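Non-structural polyprotein (Sindbis virus, PDB 4GUA) spans the nsP2 protease region and the macro and zinc-binding domains of nsP3, and probably cleaves the viral replicase polyprotein as a cysteine protease. Local coordinates at residues A294-M305 and I329-V340; V438-P449 and L474-Y484. All coordinates share one frame; numbering follows the deposited sequence.

Contact 1: A294-M305 and I329-V340; sequences ARPDCVSSNTEM and ISSVYEGTRDGV
Met305 lays its methyl group over one face of the Tyr333 ring. Met305 CE is 3.4 Å from the ring centroid and lies 13° off the ring normal, a CH-pi contact. Met305 SD sits above the same ring, farther off, which makes this a Met-aromatic pair. Bends at chi2 (71°) and chi3 (65°) fold the methionine chain so that its methyl reaches the ring. Met305 CE also packs on Val332 CG1 at 3.8 Å and on Ile329 CG2 at 4.1 Å. At the edge of the ring, Tyr333 OH donates to Thr303 O (2.6 Å), from above that carbonyl plane.

Arg295 runs past Val332 in the opposite direction, with Arg295 CB 3.7 Å from Val332 CG1. Arg295 NH2 donates to Val332 O at 3.1 Å, with the oxygen near the guanidinium plane. Gly335 N reaches the same oxygen from the other face of its carbonyl plane. That second bond belongs to the Schellman motif that ends the helix. Nearby, Ala294 CB touches Val340 CA at 3.7 Å.

Within the loop, Ser300 N donates to Glu304 OE1, and Glu304 OE2 forms a salt bridge with Lys268. His237 meets the Tyr333 ring edge-to-face. The contact thus packs the loop joining antiparallel strands 288-294 and 305-312, at one border of the seven-stranded sheet, against the C-terminal end of helix 323-333.

Contact 2: V438-P449 and L474-Y484; sequences VNEHNIKSVAIP and LDRTDADVTIY
Leu474 meets Ile448 tip to tip, CD1 to CD1, at 4.0 Å. Further on, Arg476 O accepts a nearly straight bond from Asn439 ND2 (169° at the hydrogen), though the position of this oxygen is less certain. Thr477 lies across the last turn of helix 420-440, with CB near Val438 CG1 and Asn439 OD1. Thr477 OG1 stands between its own backbone N and carbonyl carbon (chi1 70°) and donates back to Leu474 O at 3.0 Å, within the turn. Ala479 CB packs on Val438 CG1 (3.7 Å) and also touches Ile443 O.

Asp480 begins the strand pairing. Its N donates to Lys444 O, and Asp480 O accepts from Val446 N at 3.0 Å. Strands 445-448 and 480-484 run parallel, joined by helix 463-474 in a beta-alpha-beta unit of the macro domain. Val481 lies alongside Val446, CG2 to CG1 at 3.9 Å, pointing the same way. The other branch, Val481 CG1, packs on Ile448 CG2 at 3.7 Å. Thr482 N donates to Val446 O and Thr482 O accepts from Ile448 N. Thr482 OG1 bonds to Glu358. The CA-H of Ile483 faces Ile448 O, a CA-H...O contact with Ile483 CA 3.3 Å from Ile448 O. Tyr484 N donates to Ile448 O. The Tyr484 ring passes Ala447 CB, which lies 3.6 Å from Tyr484 CE1, and the Tyr484 hydroxyl bonds to Glu358.

Overall arrangement
Both segments of contact 1 precede both segments of contact 2 along the chain. Their centres are about 21 Å apart. They belong to different sheets: contact 1 borders the seven-stranded mixed sheet, and contact 2 lies inside the six-stranded sheet of the macro domain. The two meet at their margins. Asp338, after helix 323-333, forms a salt bridge with Lys444, just before strand 445-448. Helix 323-333 carries part of contact 1, and further back its His324 and Cys327 touch Asn439 of contact 2. The same helix therefore packs against both regions, consistent with a close interface between the nsP2 and nsP3 parts of the uncleaved polyprotein.

Contact 1: A294-M305 and I329-V340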
loop_
_atom_site.group_PDB
_atom_site.type_symbol
_atom_site.label_atom_id
_atom_site.label_comp_id
_atom_site.label_asym_id
_atom_site.label_seq_id
_atom_site.Cartn_x
_atom_site.Cartn_y
_atom_site.Cartn_z
ATOM N N ALA A 294 -5.787 9.253 10.803
ATOM C CA ALA A 294 -6.565 9.688 11.949
ATOM C C ALA A 294 -7.952 10.102 11.490
ATOM O O ALA A 294 -8.124 10.583 10.372
ATOM C CB ALA A 294 -5.878 10.844 12.636
ATOM N N ARG A 295 -8.943 9.907 12.353
ATOM C CA ARG A 295 -10.271 10.435 12.102
ATOM C C ARG A 295 -10.663 11.233 13.338
ATOM O O ARG A 295 -11.388 10.752 14.196
ATOM C CB ARG A 295 -11.279 9.322 11.738
ATOM C CG ARG A 295 -12.694 9.845 11.481
ATOM C CD ARG A 295 -13.591 8.912 10.668
ATOM N NE ARG A 295 -13.768 7.593 11.259
ATOM C CZ ARG A 295 -14.706 7.281 12.151
ATOM N NH1 ARG A 295 -15.561 8.202 12.583
ATOM N NH2 ARG A 295 -14.786 6.042 12.627
ATOM N N PRO A 296 -10.173 12.481 13.419
ATOM C CA PRO A 296 -10.429 13.330 14.581
ATOM C C PRO A 296 -11.866 13.800 14.603
ATOM O O PRO A 296 -12.630 13.475 13.699
ATOM C CB PRO A 296 -9.490 14.525 14.370
ATOM C CG PRO A 296 -8.882 14.370 13.008
ATOM C CD PRO A 296 -9.564 13.242 12.315
ATOM N N ASP A 297 -12.216 14.567 15.627
ATOM C CA ASP A 297 -13.588 14.995 15.834
ATOM C C ASP A 297 -14.012 16.026 14.788
ATOM O O ASP A 297 -15.201 16.290 14.623
ATOM C CB ASP A 297 -13.733 15.579 17.245
ATOM C CG ASP A 297 -15.180 15.658 17.706
ATOM O OD1 ASP A 297 -15.999 14.820 17.270
ATOM O OD2 ASP A 297 -15.498 16.567 18.506
ATOM N N CYS A 298 -13.049 16.574 14.053
ATOM C CA CYS A 298 -13.333 17.675 13.131
ATOM C C CYS A 298 -13.732 17.217 11.731
ATOM O O CYS A 298 -13.866 18.036 10.825
ATOM C CB CYS A 298 -12.143 18.632 13.038
ATOM S SG CYS A 298 -10.635 17.906 12.385
ATOM N N VAL A 299 -13.895 15.910 11.550
ATOM C CA VAL A 299 -14.386 15.378 10.286
ATOM C C VAL A 299 -15.868 15.706 10.110
ATOM O O VAL A 299 -16.584 15.910 11.084
ATOM C CB VAL A 299 -14.186 13.852 10.200
ATOM C CG1 VAL A 299 -12.710 13.513 10.241
ATOM C CG2 VAL A 299 -14.920 13.145 11.324
ATOM N N SER A 300 -16.303 15.824 8.860
ATOM C CA SER A 300 -17.695 16.125 8.550
ATOM C C SER A 300 -18.504 14.890 8.165
ATOM O O SER A 300 -19.706 14.983 7.922
ATOM C CB SER A 300 -17.754 17.148 7.426
ATOM O OG SER A 300 -16.925 18.251 7.739
ATOM N N SER A 301 -17.852 13.735 8.095
ATOM C CA SER A 301 -18.550 12.509 7.735
ATOM C C SER A 301 -17.798 11.297 8.241
ATOM O O SER A 301 -16.635 11.391 8.637
ATOM C CB SER A 301 -18.722 12.414 6.218
ATOM O OG SER A 301 -17.508 12.043 5.588
ATOM N N ASN A 302 -18.454 10.146 8.203
ATOM C CA ASN A 302 -17.855 8.928 8.728
ATOM C C ASN A 302 -16.884 8.271 7.749
ATOM O O ASN A 302 -16.142 7.360 8.127
ATOM C CB ASN A 302 -18.941 7.943 9.161
ATOM C CG ASN A 302 -19.880 7.574 8.037
ATOM O OD1 ASN A 302 -19.989 8.285 7.040
ATOM N ND2 ASN A 302 -20.602 6.480 8.214
ATOM N N THR A 303 -16.902 8.712 6.493
ATOM C CA THR A 303 -15.936 8.239 5.504
ATOM C C THR A 303 -14.659 9.084 5.460
ATOM O O THR A 303 -13.657 8.661 4.879
ATOM C CB THR A 303 -16.533 8.210 4.088
ATOM O OG1 THR A 303 -16.955 9.526 3.715
ATOM C CG2 THR A 303 -17.708 7.239 4.010
ATOM N N GLU A 304 -14.689 10.275 6.056
ATOM C CA GLU A 304 -13.519 11.157 6.038
ATOM C C GLU A 304 -12.376 10.604 6.889
ATOM O O GLU A 304 -12.580 10.149 8.009
ATOM C CB GLU A 304 -13.891 12.570 6.490
ATOM C CG GLU A 304 -14.493 13.405 5.372
ATOM C CD GLU A 304 -14.688 14.859 5.747
ATOM O OE1 GLU A 304 -14.394 15.209 6.907
ATOM O OE2 GLU A 304 -15.133 15.648 4.879
ATOM N N MET A 305 -11.178 10.624 6.321
ATOM C CA MET A 305 -9.983 10.114 6.976
ATOM C C MET A 305 -8.833 11.048 6.639
ATOM O O MET A 305 -8.537 11.260 5.470
ATOM C CB MET A 305 -9.672 8.714 6.448
ATOM C CG MET A 305 -8.549 7.989 7.161
ATOM S SD MET A 305 -9.018 7.474 8.822
ATOM C CE MET A 305 -10.321 6.290 8.475
ATOM N N ILE A 329 -6.137 2.386 9.138
ATOM C CA ILE A 329 -7.324 2.952 8.517
ATOM C C ILE A 329 -8.528 2.043 8.720
ATOM O O ILE A 329 -9.601 2.501 9.102
ATOM C CB ILE A 329 -7.113 3.152 7.010
ATOM C CG1 ILE A 329 -6.190 4.344 6.768
ATOM C CG2 ILE A 329 -8.447 3.356 6.304
ATOM C CD1 ILE A 329 -5.879 4.597 5.309
ATOM N N SER A 330 -8.340 0.754 8.462
ATOM C CA SER A 330 -9.436 -0.203 8.525
ATOM C C SER A 330 -10.002 -0.296 9.942
ATOM O O SER A 330 -11.219 -0.342 10.145
ATOM C CB SER A 330 -8.965 -1.577 8.060
ATOM O OG SER A 330 -10.073 -2.443 7.929
ATOM N N SER A 331 -9.111 -0.328 10.923
ATOM C CA SER A 331 -9.536 -0.426 12.306
ATOM C C SER A 331 -10.314 0.821 12.708
ATOM O O SER A 331 -11.323 0.724 13.405
ATOM C CB SER A 331 -8.329 -0.639 13.216
ATOM O OG SER A 331 -7.689 -1.873 12.921
ATOM N N VAL A 332 -9.868 1.987 12.252
ATOM C CA VAL A 332 -10.560 3.238 12.563
ATOM C C VAL A 332 -11.984 3.237 12.001
ATOM O O VAL A 332 -12.943 3.595 12.692
ATOM C CB VAL A 332 -9.811 4.457 12.009
ATOM C CG1 VAL A 332 -10.648 5.703 12.193
ATOM C CG2 VAL A 332 -8.470 4.618 12.699
ATOM N N TYR A 333 -12.115 2.829 10.746
ATOM C CA TYR A 333 -13.417 2.760 10.106
ATOM C C TYR A 333 -14.329 1.773 10.821
ATOM O O TYR A 333 -15.552 1.909 10.781
ATOM C CB TYR A 333 -13.271 2.350 8.641
ATOM C CG TYR A 333 -12.973 3.483 7.702
ATOM C CD1 TYR A 333 -13.667 4.685 7.790
ATOM C CD2 TYR A 333 -12.003 3.351 6.711
ATOM C CE1 TYR A 333 -13.403 5.729 6.919
ATOM C CE2 TYR A 333 -11.726 4.388 5.835
ATOM C CZ TYR A 333 -12.432 5.571 5.944
ATOM O OH TYR A 333 -12.169 6.599 5.082
ATOM N N GLU A 334 -13.735 0.760 11.441
ATOM C CA GLU A 334 -14.508 -0.259 12.144
ATOM C C GLU A 334 -14.654 0.054 13.635
ATOM O O GLU A 334 -15.222 -0.738 14.382
ATOM C CB GLU A 334 -13.871 -1.633 11.938
ATOM C CG GLU A 334 -14.407 -2.357 10.708
ATOM C CD GLU A 334 -13.623 -3.610 10.383
ATOM O OE1 GLU A 334 -12.409 -3.507 10.097
ATOM O OE2 GLU A 334 -14.221 -4.705 10.434
ATOM N N GLY A 335 -14.128 1.199 14.065
ATOM C CA GLY A 335 -14.319 1.665 15.429
ATOM C C GLY A 335 -13.301 1.138 16.430
ATOM O O GLY A 335 -13.185 1.653 17.545
ATOM N N THR A 336 -12.536 0.134 16.018
ATOM C CA THR A 336 -11.576 -0.524 16.898
ATOM C C THR A 336 -10.456 0.390 17.389
ATOM O O THR A 336 -9.836 0.117 18.416
ATOM C CB THR A 336 -10.930 -1.730 16.158
ATOM O OG1 THR A 336 -11.826 -2.846 16.191
ATOM C CG2 THR A 336 -9.594 -2.137 16.787
ATOM N N ARG A 337 -10.211 1.487 16.681
ATOM C CA ARG A 337 -9.098 2.366 17.023
ATOM C C ARG A 337 -9.463 3.826 17.132
ATOM O O ARG A 337 -10.621 4.200 16.961
ATOM C CB ARG A 337 -7.998 2.242 15.979
ATOM C CG ARG A 337 -7.149 1.031 16.104
ATOM C CD ARG A 337 -6.075 1.140 15.081
ATOM N NE ARG A 337 -5.239 -0.041 15.051
ATOM C CZ ARG A 337 -3.914 -0.010 15.019
ATOM N NH1 ARG A 337 -3.255 1.147 15.010
ATOM N NH2 ARG A 337 -3.250 -1.149 14.993
ATOM N N ASP A 338 -8.449 4.661 17.359
ATOM C CA ASP A 338 -8.728 6.030 17.738
ATOM C C ASP A 338 -9.135 6.752 16.433
ATOM O O ASP A 338 -10.309 7.082 16.282
ATOM C CB ASP A 338 -7.552 6.686 18.500
ATOM C CG ASP A 338 -6.601 5.661 19.151
ATOM O OD1 ASP A 338 -7.019 4.516 19.411
ATOM O OD2 ASP A 338 -5.429 6.011 19.408
ATOM N N GLY A 339 -8.230 6.973 15.475
ATOM C CA GLY A 339 -6.799 7.086 15.696
ATOM C C GLY A 339 -6.556 8.582 15.828
ATOM O O GLY A 339 -7.515 9.336 15.676
ATOM N N VAL A 340 -5.328 9.032 16.095
ATOM C CA VAL A 340 -5.056 10.481 16.194
ATOM C C VAL A 340 -3.547 10.719 16.034
ATOM O O VAL A 340 -2.738 9.795 16.173
ATOM C CB VAL A 340 -5.620 11.164 17.507
ATOM C CG1 VAL A 340 -5.975 12.652 17.272
ATOM C CG2 VAL A 340 -6.899 10.507 17.964
#

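Contact 2: V438-P449 and L474-Y484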
loop_
_atom_site.group_PDB
_atom_site.type_symbol
_atom_site.label_atom_id
_atom_site.label_comp_id
_atom_site.label_asym_id
_atom_site.label_seq_id
_atom_site.Cartn_x
_atom_site.Cartn_y
_atom_site.Cartn_z
ATOM N N VAL A 438 1.986 -5.700 16.958
ATOM C CA VAL A 438 1.782 -4.389 17.562
ATOM C C VAL A 438 0.604 -3.700 16.891
ATOM O O VAL A 438 -0.278 -3.149 17.555
ATOM C CB VAL A 438 3.034 -3.510 17.429
ATOM C CG1 VAL A 438 2.693 -2.039 17.652
ATOM C CG2 VAL A 438 4.095 -3.965 18.407
ATOM N N ASN A 439 0.575 -3.767 15.566
ATOM C CA ASN A 439 -0.499 -3.143 14.817
ATOM C C ASN A 439 -1.821 -3.872 14.994
ATOM O O ASN A 439 -2.854 -3.246 15.188
ATOM C CB ASN A 439 -0.137 -3.066 13.341
ATOM C CG ASN A 439 0.943 -2.058 13.078
ATOM O OD1 ASN A 439 1.095 -1.096 13.830
ATOM N ND2 ASN A 439 1.694 -2.253 12.002
ATOM N N GLU A 440 -1.786 -5.198 14.968
ATOM C CA GLU A 440 -3.007 -5.987 15.010
ATOM C C GLU A 440 -3.705 -5.834 16.365
ATOM O O GLU A 440 -4.933 -5.845 16.444
ATOM C CB GLU A 440 -2.697 -7.463 14.727
ATOM C CG GLU A 440 -2.371 -7.765 13.266
ATOM C CD GLU A 440 -1.744 -9.149 13.065
ATOM O OE1 GLU A 440 -1.626 -9.903 14.060
ATOM O OE2 GLU A 440 -1.358 -9.476 11.914
ATOM N N HIS A 441 -2.918 -5.712 17.431
ATOM C CA HIS A 441 -3.469 -5.549 18.776
ATOM C C HIS A 441 -3.500 -4.113 19.285
ATOM O O HIS A 441 -3.801 -3.878 20.450
ATOM C CB HIS A 441 -2.746 -6.470 19.748
ATOM C CG HIS A 441 -3.006 -7.916 19.473
ATOM N ND1 HIS A 441 -2.181 -8.682 18.679
ATOM C CD2 HIS A 441 -4.023 -8.725 19.849
ATOM C CE1 HIS A 441 -2.668 -9.907 18.595
ATOM N NE2 HIS A 441 -3.785 -9.959 19.296
ATOM N N ASN A 442 -3.155 -3.167 18.416
ATOM C CA ASN A 442 -3.108 -1.751 18.771
ATOM C C ASN A 442 -2.319 -1.490 20.045
ATOM O O ASN A 442 -2.775 -0.786 20.943
ATOM C CB ASN A 442 -4.511 -1.174 18.920
ATOM C CG ASN A 442 -4.511 0.340 18.889
ATOM O OD1 ASN A 442 -3.551 0.958 18.431
ATOM N ND2 ASN A 442 -5.580 0.946 19.390
ATOM N N ILE A 443 -1.132 -2.074 20.110
ATOM C CA ILE A 443 -0.234 -1.890 21.233
ATOM C C ILE A 443 0.386 -0.496 21.179
ATOM O O ILE A 443 0.979 -0.103 20.172
ATOM C CB ILE A 443 0.851 -2.968 21.212
ATOM C CG1 ILE A 443 0.186 -4.345 21.318
ATOM C CG2 ILE A 443 1.865 -2.734 22.329
ATOM C CD1 ILE A 443 1.147 -5.491 21.360
ATOM N N LYS A 444 0.224 0.249 22.267
ATOM C CA LYS A 444 0.617 1.653 22.314
ATOM C C LYS A 444 2.117 1.864 22.587
ATOM O O LYS A 444 2.719 2.828 22.111
ATOM C CB LYS A 444 -0.216 2.387 23.368
ATOM C CG LYS A 444 -1.721 2.330 23.140
ATOM C CD LYS A 444 -2.162 3.382 22.136
ATOM C CE LYS A 444 -3.660 3.659 22.223
ATOM N NZ LYS A 444 -4.161 4.465 21.067
ATOM N N SER A 445 2.711 0.973 23.370
ATOM C CA SER A 445 4.131 1.064 23.681
ATOM C C SER A 445 4.729 -0.331 23.725
ATOM O O SER A 445 4.073 -1.288 24.154
ATOM C CB SER A 445 4.346 1.735 25.037
ATOM O OG SER A 445 3.564 1.111 26.045
ATOM N N VAL A 446 5.983 -0.455 23.312
ATOM C CA VAL A 446 6.611 -1.760 23.318
ATOM C C VAL A 446 8.062 -1.662 23.770
ATOM O O VAL A 446 8.801 -0.789 23.321
ATOM C CB VAL A 446 6.507 -2.426 21.925
ATOM C CG1 VAL A 446 7.012 -1.490 20.852
ATOM C CG2 VAL A 446 7.273 -3.735 21.900
ATOM N N ALA A 447 8.448 -2.536 24.696
ATOM C CA ALA A 447 9.842 -2.658 25.100
ATOM C C ALA A 447 10.448 -3.777 24.292
ATOM O O ALA A 447 9.891 -4.871 24.237
ATOM C CB ALA A 447 9.949 -2.973 26.578
ATOM N N ILE A 448 11.592 -3.509 23.673
ATOM C CA ILE A 448 12.208 -4.488 22.792
ATOM C C ILE A 448 13.734 -4.447 22.891
ATOM O O ILE A 448 14.327 -3.377 23.014
ATOM C CB ILE A 448 11.748 -4.222 21.350
ATOM C CG1 ILE A 448 12.447 -5.146 20.365
ATOM C CG2 ILE A 448 11.997 -2.770 20.976
ATOM C CD1 ILE A 448 11.872 -5.049 18.977
ATOM N N PRO A 449 14.377 -5.621 22.853
ATOM C CA PRO A 449 15.836 -5.708 22.828
ATOM C C PRO A 449 16.339 -5.778 21.396
ATOM O O PRO A 449 15.519 -5.841 20.485
ATOM C CB PRO A 449 16.094 -7.033 23.537
ATOM C CG PRO A 449 14.961 -7.882 23.093
ATOM C CD PRO A 449 13.766 -6.956 22.971
ATOM N N LEU A 474 9.565 -1.158 12.711
ATOM C CA LEU A 474 8.736 -0.465 13.701
ATOM C C LEU A 474 8.396 0.985 13.367
ATOM O O LEU A 474 7.616 1.615 14.077
ATOM C CB LEU A 474 9.378 -0.557 15.088
ATOM C CG LEU A 474 9.227 -1.944 15.716
ATOM C CD1 LEU A 474 10.215 -2.151 16.838
ATOM C CD2 LEU A 474 7.811 -2.122 16.232
ATOM N N ASP A 475 8.974 1.517 12.298
ATOM C CA ASP A 475 8.505 2.786 11.755
ATOM C C ASP A 475 7.105 2.556 11.190
ATOM O O ASP A 475 6.305 3.480 11.037
ATOM C CB ASP A 475 9.433 3.271 10.645
ATOM C CG ASP A 475 10.751 3.799 11.173
ATOM O OD1 ASP A 475 10.895 3.929 12.408
ATOM O OD2 ASP A 475 11.644 4.088 10.343
ATOM N N ARG A 476 6.827 1.287 10.913
ATOM C CA ARG A 476 5.586 0.841 10.297
ATOM C C ARG A 476 4.520 0.537 11.353
ATOM O O ARG A 476 3.582 -0.208 11.087
ATOM C CB ARG A 476 5.845 -0.367 9.397
ATOM C CG ARG A 476 6.264 -0.016 7.968
ATOM C CD ARG A 476 5.981 1.428 7.611
ATOM N NE ARG A 476 6.745 1.886 6.454
ATOM C CZ ARG A 476 6.641 3.105 5.936
ATOM N NH1 ARG A 476 5.791 3.977 6.451
ATOM N NH2 ARG A 476 7.375 3.452 4.894
ATOM N N THR A 477 4.739 1.003 12.581
ATOM C CA THR A 477 3.693 0.977 13.604
ATOM C C THR A 477 3.383 2.383 14.138
ATOM O O THR A 477 4.045 3.357 13.782
ATOM C CB THR A 477 4.110 0.109 14.809
ATOM O OG1 THR A 477 5.157 0.764 15.539
ATOM C CG2 THR A 477 4.582 -1.261 14.353
ATOM N N ASP A 478 2.364 2.477 14.987
ATOM C CA ASP A 478 2.037 3.716 15.695
ATOM C C ASP A 478 2.569 3.730 17.129
ATOM O O ASP A 478 2.288 4.645 17.890
ATOM C CB ASP A 478 0.530 3.940 15.703
ATOM C CG ASP A 478 -0.004 4.317 14.338
ATOM O OD1 ASP A 478 0.736 4.972 13.574
ATOM O OD2 ASP A 478 -1.160 3.955 14.028
ATOM N N ALA A 479 3.318 2.697 17.498
ATOM C CA ALA A 479 3.736 2.501 18.882
ATOM C C ALA A 479 4.952 3.337 19.267
ATOM O O ALA A 479 5.834 3.576 18.449
ATOM C CB ALA A 479 4.030 1.027 19.117
ATOM N N ASP A 480 4.979 3.793 20.517
ATOM C CA ASP A 480 6.186 4.351 21.115
ATOM C C ASP A 480 7.102 3.189 21.454
ATOM O O ASP A 480 6.676 2.233 22.097
ATOM C CB ASP A 480 5.851 5.138 22.386
ATOM C CG ASP A 480 5.252 6.504 22.093
ATOM O OD1 ASP A 480 5.646 7.138 21.089
ATOM O OD2 ASP A 480 4.376 6.943 22.865
ATOM N N VAL A 481 8.363 3.277 21.050
ATOM C CA VAL A 481 9.290 2.168 21.237
ATOM C C VAL A 481 10.392 2.502 22.229
ATOM O O VAL A 481 11.028 3.547 22.144
ATOM C CB VAL A 481 9.933 1.741 19.901
ATOM C CG1 VAL A 481 10.949 0.633 20.126
ATOM C CG2 VAL A 481 8.864 1.285 18.925
ATOM N N THR A 482 10.584 1.615 23.197
ATOM C CA THR A 482 11.683 1.734 24.140
ATOM C C THR A 482 12.637 0.548 23.985
ATOM O O THR A 482 12.285 -0.593 24.280
ATOM C CB THR A 482 11.171 1.797 25.584
ATOM O OG1 THR A 482 10.331 2.948 25.740
ATOM C CG2 THR A 482 12.334 1.885 26.557
ATOM N N ILE A 483 13.836 0.838 23.489
ATOM C CA ILE A 483 14.886 -0.155 23.326
ATOM C C ILE A 483 15.677 -0.307 24.622
ATOM O O ILE A 483 16.256 0.658 25.132
ATOM C CB ILE A 483 15.838 0.257 22.186
ATOM C CG1 ILE A 483 15.040 0.495 20.901
ATOM C CG2 ILE A 483 16.905 -0.796 21.967
ATOM C CD1 ILE A 483 15.853 1.054 19.762
ATOM N N TYR A 484 15.692 -1.525 25.152
ATOM C CA TYR A 484 16.368 -1.824 26.409
ATOM C C TYR A 484 17.685 -2.477 26.078
ATOM O O TYR A 484 17.722 -3.388 25.258
ATOM C CB TYR A 484 15.517 -2.767 27.263
ATOM C CG TYR A 484 14.452 -2.062 28.066
ATOM C CD1 TYR A 484 13.334 -1.518 27.450
ATOM C CD2 TYR A 484 14.561 -1.949 29.442
ATOM C CE1 TYR A 484 12.357 -0.866 28.181
ATOM C CE2 TYR A 484 13.590 -1.303 30.185
ATOM C CZ TYR A 484 12.487 -0.763 29.551
ATOM O OH TYR A 484 11.518 -0.117 30.291
#